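Local coordinates for protein arginase (Glaciozyma antarctica, PDB 5YNL) that probably hydrolyses L-arginine to L-ornithine and urea, as a cold-adapted member of the arginase family from a psychrophilic yeast, at residues Val130-Asp133 with Val134-Val138; Cys251-Met254 with Phe255-Asp258. All coordinates share one frame; numbering follows the deposited sequence.

Interaction 1. Residues Val130-Asp133 with Val134-Val138; sequences VTKD and VADRV
The guanidinium of R137 meets D133 at its edge: OD1 of D133 lies almost in the plane of the group and takes a hydrogen bond from NH2 of R137 at 3.0 Å, a salt bridge between residues one helical turn apart (i to i+4). The carboxylate contributes the syn lone pair of OD1, while its own plane is turned 59° from the guanidinium, so the two charged groups meet through one oxygen and one nitrogen rather than as a flat pair of twin bonds. A bend at chi3 (66°) folds the arginine back toward D133, and its methylenes follow the helix surface, CG of R137 lying 3.2 Å from O of D133. The other terminal nitrogen, NH1, bonds to the carbonyl of G62 in strand 57-63, which gives the long arginine a second hold and joins the helix to the sheet. Beneath the side chains run the i to i+4 bonds of helix 124-142, among them R137 N to D133 O at 3.1 Å and A135 N to T131 O at 2.8 Å. V130 and V134 suit the side facing the sheet, where both pack on C63; T131 and A135 contact W218, and T131 OG1 bonds back to the V127 carbonyl. On a more exposed side, CG of K132 passes 3.8 Å from OD2 of D136, although the lysine NZ is 6.0 Å from that oxygen. Were D133 replaced by alanine, R137 NH2 would probably lose its carboxylate mate and the guanidinium would turn more easily about its bond to O of G62. With opposite charges spaced i to i+4, the pair is likely to favour the helical conformation locally while partly neutralising the arginine where it reaches the strand.

Interaction 2. Residues Cys251-Met254 with Phe255-Asp258; sequences CFSM and FHVD
The amide N of D258 donates to O of M254 at 2.8 Å, an early i to i+4 link of helix 254-273. V257 N makes the preceding one, reaching O of S253 at 2.9 Å. The helix grows directly out of strand 250-253, and S253 occupies its N-cap. Three residues on, H256 turns its ring back: CG anti to its own carbonyl carbon (chi1 -60°) swings the imidazole toward the strand, where ND1 accepts the amide N of S253 at 3.1 Å, the donor lying in the ring plane. The N3 side chain thus accepts the N-H of the N-cap residue, as in one of the two bonds of a capping box, here with a histidine as the acceptor. Accepting here implies that ND1 bears no proton, so the ring is probably neutral. F252 directs its edge at the face of the same imidazole in a T-shaped stack, planes at 87° and centroids of the two rings 5.9 Å apart, while CD1 of F252 comes 4.0 Å from CB of H256. A phenyl suits this position, as it also packs on V265, M268 and A269 of helix 254-273 and on V229 of strand 228-233. On one face of the imidazole, toward its rim, rests CD2 of F255, 4.0 Å above the plane. V257, its CB directed toward 251-254, sets CG2 3.6 Å from O of S253 and also packs on I262. D258 lies in the second turn, with OD2 3.0 Å from O of M254 but not bonded to it, since both are acceptors.

Interactions 1 and 2 lie on opposite sides of the chain's centre, their own centres 31 Å apart and their nearest atoms about 22 Å apart, so they do not touch. The eight-stranded parallel sheet of the arginase fold relates them. The helix of interaction 1 belongs to the crossover from strand 96-99 to strand 147-152 and packs on strand 57-63, which lies between those two. Interaction 2 marks the exit from strand 250-253, the outermost strand at the other end of the sheet, into helix 254-273. The first therefore ties a helix to one flank, whereas the second starts a helix at the other.

Interaction 1. Residues Val130-Asp133 with Val134-Val138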
ATOM      1  N   VAL A 130     -17.261   2.650   1.753  1.00 74.30           N
ATOM      2  CA  VAL A 130     -16.019   3.070   2.406  1.00 71.43           C
ATOM      3  C   VAL A 130     -14.816   3.173   1.450  1.00 69.39           C
ATOM      4  O   VAL A 130     -14.037   4.134   1.518  1.00 67.80           O
ATOM      5  CB  VAL A 130     -15.677   2.152   3.614  1.00 73.34           C
ATOM      6  CG1 VAL A 130     -15.533   0.704   3.172  1.00 74.98           C
ATOM      7  CG2 VAL A 130     -14.419   2.621   4.310  1.00 72.91           C
ATOM      8  N   THR A 131     -14.669   2.196   0.555  1.00 63.93           N
ATOM      9  CA  THR A 131     -13.542   2.194  -0.381  1.00 62.02           C
ATOM     10  C   THR A 131     -13.658   3.350  -1.373  1.00 60.21           C
ATOM     11  O   THR A 131     -12.642   3.896  -1.811  1.00 58.26           O
ATOM     12  CB  THR A 131     -13.382   0.844  -1.122  1.00 62.44           C
ATOM     13  OG1 THR A 131     -14.623   0.464  -1.722  1.00 62.60           O
ATOM     14  CG2 THR A 131     -12.944  -0.244  -0.163  1.00 65.45           C
ATOM     15  N   LYS A 132     -14.890   3.725  -1.719  1.00 69.85           N
ATOM     16  CA  LYS A 132     -15.115   4.860  -2.613  1.00 71.60           C
ATOM     17  C   LYS A 132     -14.747   6.133  -1.863  1.00 71.36           C
ATOM     18  O   LYS A 132     -14.081   7.014  -2.408  1.00 70.84           O
ATOM     19  CB  LYS A 132     -16.573   4.909  -3.101  1.00 75.76           C
ATOM     20  CG  LYS A 132     -16.889   5.981  -4.155  1.00 78.24           C
ATOM     21  CD  LYS A 132     -18.414   6.142  -4.308  1.00 82.84           C
ATOM     22  CE  LYS A 132     -18.838   6.955  -5.534  1.00 85.85           C
ATOM     23  NZ  LYS A 132     -20.313   6.832  -5.782  1.00 90.47           N
ATOM     24  N   ASP A 133     -15.173   6.212  -0.606  1.00 66.29           N
ATOM     25  CA  ASP A 133     -14.807   7.312   0.281  1.00 66.13           C
ATOM     26  C   ASP A 133     -13.284   7.495   0.292  1.00 62.68           C
ATOM     27  O   ASP A 133     -12.773   8.597   0.064  1.00 62.77           O
ATOM     28  CB  ASP A 133     -15.380   7.046   1.690  1.00 66.95           C
ATOM     29  CG  ASP A 133     -14.588   7.720   2.799  1.00 65.62           C
ATOM     30  OD1 ASP A 133     -13.574   7.137   3.255  1.00 62.79           O
ATOM     31  OD2 ASP A 133     -14.995   8.819   3.236  1.00 67.72           O
ATOM     32  N   VAL A 134     -12.560   6.401   0.508  1.00 59.14           N
ATOM     33  CA  VAL A 134     -11.105   6.447   0.511  1.00 56.26           C
ATOM     34  C   VAL A 134     -10.556   6.852  -0.853  1.00 55.56           C
ATOM     35  O   VAL A 134      -9.680   7.712  -0.935  1.00 54.69           O
ATOM     36  CB  VAL A 134     -10.500   5.105   0.955  1.00 57.67           C
ATOM     37  CG1 VAL A 134      -8.979   5.110   0.775  1.00 55.70           C
ATOM     38  CG2 VAL A 134     -10.895   4.808   2.406  1.00 60.43           C
ATOM     39  N   ALA A 135     -11.073   6.235  -1.916  1.00 50.06           N
ATOM     40  CA  ALA A 135     -10.631   6.515  -3.288  1.00 50.08           C
ATOM     41  C   ALA A 135     -10.700   8.002  -3.604  1.00 51.92           C
ATOM     42  O   ALA A 135      -9.839   8.547  -4.305  1.00 51.17           O
ATOM     43  CB  ALA A 135     -11.473   5.750  -4.275  1.00 51.79           C
ATOM     44  N   ASP A 136     -11.745   8.650  -3.095  1.00 64.73           N
ATOM     45  CA  ASP A 136     -11.957  10.067  -3.334  1.00 67.09           C
ATOM     46  C   ASP A 136     -10.964  10.916  -2.537  1.00 65.65           C
ATOM     47  O   ASP A 136     -10.319  11.813  -3.093  1.00 65.87           O
ATOM     48  CB  ASP A 136     -13.403  10.466  -2.994  1.00 70.79           C
ATOM     49  CG  ASP A 136     -14.428   9.815  -3.913  1.00 73.00           C
ATOM     50  OD1 ASP A 136     -14.161   9.701  -5.132  1.00 73.02           O
ATOM     51  OD2 ASP A 136     -15.503   9.419  -3.410  1.00 74.92           O
ATOM     52  N   ARG A 137     -10.833  10.628  -1.241  1.00 69.01           N
ATOM     53  CA  ARG A 137      -9.986  11.437  -0.358  1.00 68.12           C
ATOM     54  C   ARG A 137      -8.528  11.326  -0.784  1.00 65.27           C
ATOM     55  O   ARG A 137      -7.775  12.305  -0.751  1.00 65.35           O
ATOM     56  CB  ARG A 137     -10.151  11.009   1.105  1.00 67.48           C
ATOM     57  CG  ARG A 137     -11.579  11.096   1.623  1.00 70.47           C
ATOM     58  CD  ARG A 137     -11.816  10.124   2.783  1.00 69.51           C
ATOM     59  NE  ARG A 137     -11.054  10.460   3.985  1.00 68.35           N
ATOM     60  CZ  ARG A 137     -10.970   9.679   5.063  1.00 67.40           C
ATOM     61  NH1 ARG A 137     -10.251  10.060   6.117  1.00 66.66           N
ATOM     62  NH2 ARG A 137     -11.600   8.513   5.086  1.00 67.45           N
ATOM     63  N   VAL A 138      -8.148  10.122  -1.200  1.00 49.74           N
ATOM     64  CA  VAL A 138      -6.805   9.850  -1.684  1.00 47.22           C
ATOM     65  C   VAL A 138      -6.527  10.651  -2.954  1.00 48.34           C
ATOM     66  O   VAL A 138      -5.465  11.264  -3.083  1.00 47.54           O
ATOM     67  CB  VAL A 138      -6.602   8.341  -1.907  1.00 45.16           C
ATOM     68  CG1 VAL A 138      -5.372   8.078  -2.744  1.00 43.27           C
ATOM     69  CG2 VAL A 138      -6.520   7.623  -0.561  1.00 43.81           C
TER

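Interaction 2. Residues Cys251-Met254 with Phe255-Asp258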
ATOM      1  N   CYS A 251       5.869 -12.388  -8.089  1.00 39.51           N
ATOM      2  CA  CYS A 251       5.678 -12.561  -6.646  1.00 37.73           C
ATOM      3  C   CYS A 251       6.985 -12.916  -5.975  1.00 36.38           C
ATOM      4  O   CYS A 251       7.688 -13.835  -6.402  1.00 37.62           O
ATOM      5  CB  CYS A 251       4.625 -13.638  -6.337  1.00 39.41           C
ATOM      6  SG  CYS A 251       2.963 -13.288  -7.012  1.00 41.76           S
ATOM      7  N   PHE A 252       7.319 -12.160  -4.932  1.00 28.89           N
ATOM      8  CA  PHE A 252       8.465 -12.491  -4.087  1.00 29.84           C
ATOM      9  C   PHE A 252       7.977 -12.915  -2.732  1.00 30.33           C
ATOM     10  O   PHE A 252       7.580 -12.090  -1.914  1.00 29.16           O
ATOM     11  CB  PHE A 252       9.419 -11.312  -3.975  1.00 29.24           C
ATOM     12  CG  PHE A 252      10.141 -11.031  -5.253  1.00 30.25           C
ATOM     13  CD1 PHE A 252      11.118 -11.916  -5.717  1.00 33.29           C
ATOM     14  CD2 PHE A 252       9.800  -9.935  -6.033  1.00 28.80           C
ATOM     15  CE1 PHE A 252      11.768 -11.682  -6.912  1.00 34.61           C
ATOM     16  CE2 PHE A 252      10.459  -9.688  -7.233  1.00 30.22           C
ATOM     17  CZ  PHE A 252      11.436 -10.567  -7.669  1.00 33.00           C
ATOM     18  N   SER A 253       7.965 -14.218  -2.507  1.00 26.21           N
ATOM     19  CA  SER A 253       7.466 -14.738  -1.254  1.00 27.09           C
ATOM     20  C   SER A 253       8.607 -14.786  -0.247  1.00 27.80           C
ATOM     21  O   SER A 253       9.740 -14.382  -0.554  1.00 27.73           O
ATOM     22  CB  SER A 253       6.893 -16.138  -1.458  1.00 28.81           C
ATOM     23  OG  SER A 253       7.948 -17.069  -1.556  1.00 30.31           O
ATOM     24  N   MET A 254       8.301 -15.299   0.943  1.00 24.54           N
ATOM     25  CA  MET A 254       9.268 -15.387   2.039  1.00 25.13           C
ATOM     26  C   MET A 254      10.395 -16.338   1.672  1.00 26.06           C
ATOM     27  O   MET A 254      11.538 -16.143   2.098  1.00 26.29           O
ATOM     28  CB  MET A 254       8.588 -15.813   3.358  1.00 26.98           C
ATOM     29  CG  MET A 254       7.651 -14.770   3.945  1.00 27.71           C
ATOM     30  SD  MET A 254       8.465 -13.164   4.122  1.00 25.32           S
ATOM     31  CE  MET A 254       9.693 -13.599   5.364  1.00 26.73           C
ATOM     32  N   PHE A 255      10.068 -17.346   0.869  1.00 26.18           N
ATOM     33  CA  PHE A 255      11.070 -18.257   0.299  1.00 27.88           C
ATOM     34  C   PHE A 255      12.115 -17.470  -0.491  1.00 28.87           C
ATOM     35  O   PHE A 255      13.302 -17.634  -0.278  1.00 30.28           O
ATOM     36  CB  PHE A 255      10.368 -19.300  -0.579  1.00 28.89           C
ATOM     37  CG  PHE A 255      11.299 -20.151  -1.404  1.00 31.45           C
ATOM     38  CD1 PHE A 255      11.883 -21.307  -0.865  1.00 32.47           C
ATOM     39  CD2 PHE A 255      11.553 -19.842  -2.737  1.00 32.58           C
ATOM     40  CE1 PHE A 255      12.712 -22.131  -1.648  1.00 35.34           C
ATOM     41  CE2 PHE A 255      12.384 -20.651  -3.513  1.00 35.02           C
ATOM     42  CZ  PHE A 255      12.965 -21.790  -2.963  1.00 36.74           C
ATOM     43  N   HIS A 256      11.660 -16.577  -1.368  1.00 28.70           N
ATOM     44  CA  HIS A 256      12.554 -15.714  -2.148  1.00 29.75           C
ATOM     45  C   HIS A 256      13.254 -14.692  -1.261  1.00 28.96           C
ATOM     46  O   HIS A 256      14.413 -14.325  -1.527  1.00 31.58           O
ATOM     47  CB  HIS A 256      11.788 -14.970  -3.235  1.00 27.46           C
ATOM     48  CG  HIS A 256      11.101 -15.870  -4.211  1.00 27.90           C
ATOM     49  ND1 HIS A 256       9.729 -16.001  -4.263  1.00 26.67           N
ATOM     50  CD2 HIS A 256      11.605 -16.676  -5.181  1.00 29.79           C
ATOM     51  CE1 HIS A 256       9.412 -16.861  -5.228  1.00 27.84           C
ATOM     52  NE2 HIS A 256      10.529 -17.277  -5.797  1.00 29.50           N
ATOM     53  N   VAL A 257      12.575 -14.206  -0.216  1.00 23.37           N
ATOM     54  CA  VAL A 257      13.287 -13.272   0.638  1.00 22.40           C
ATOM     55  C   VAL A 257      14.417 -14.022   1.329  1.00 23.71           C
ATOM     56  O   VAL A 257      15.545 -13.550   1.332  1.00 24.22           O
ATOM     57  CB  VAL A 257      12.401 -12.565   1.648  1.00 20.36           C
ATOM     58  CG1 VAL A 257      13.277 -11.833   2.663  1.00 19.83           C
ATOM     59  CG2 VAL A 257      11.401 -11.604   0.920  1.00 18.59           C
ATOM     60  N   ASP A 258      14.131 -15.198   1.879  1.00 31.68           N
ATOM     61  CA  ASP A 258      15.175 -15.991   2.509  1.00 32.13           C
ATOM     62  C   ASP A 258      16.289 -16.256   1.526  1.00 34.28           C
ATOM     63  O   ASP A 258      17.456 -16.017   1.813  1.00 33.94           O
ATOM     64  CB  ASP A 258      14.619 -17.324   3.019  1.00 32.18           C
ATOM     65  CG  ASP A 258      13.607 -17.147   4.144  1.00 31.53           C
ATOM     66  OD1 ASP A 258      13.772 -16.197   4.975  1.00 30.94           O
ATOM     67  OD2 ASP A 258      12.641 -17.965   4.174  1.00 32.06           O
TER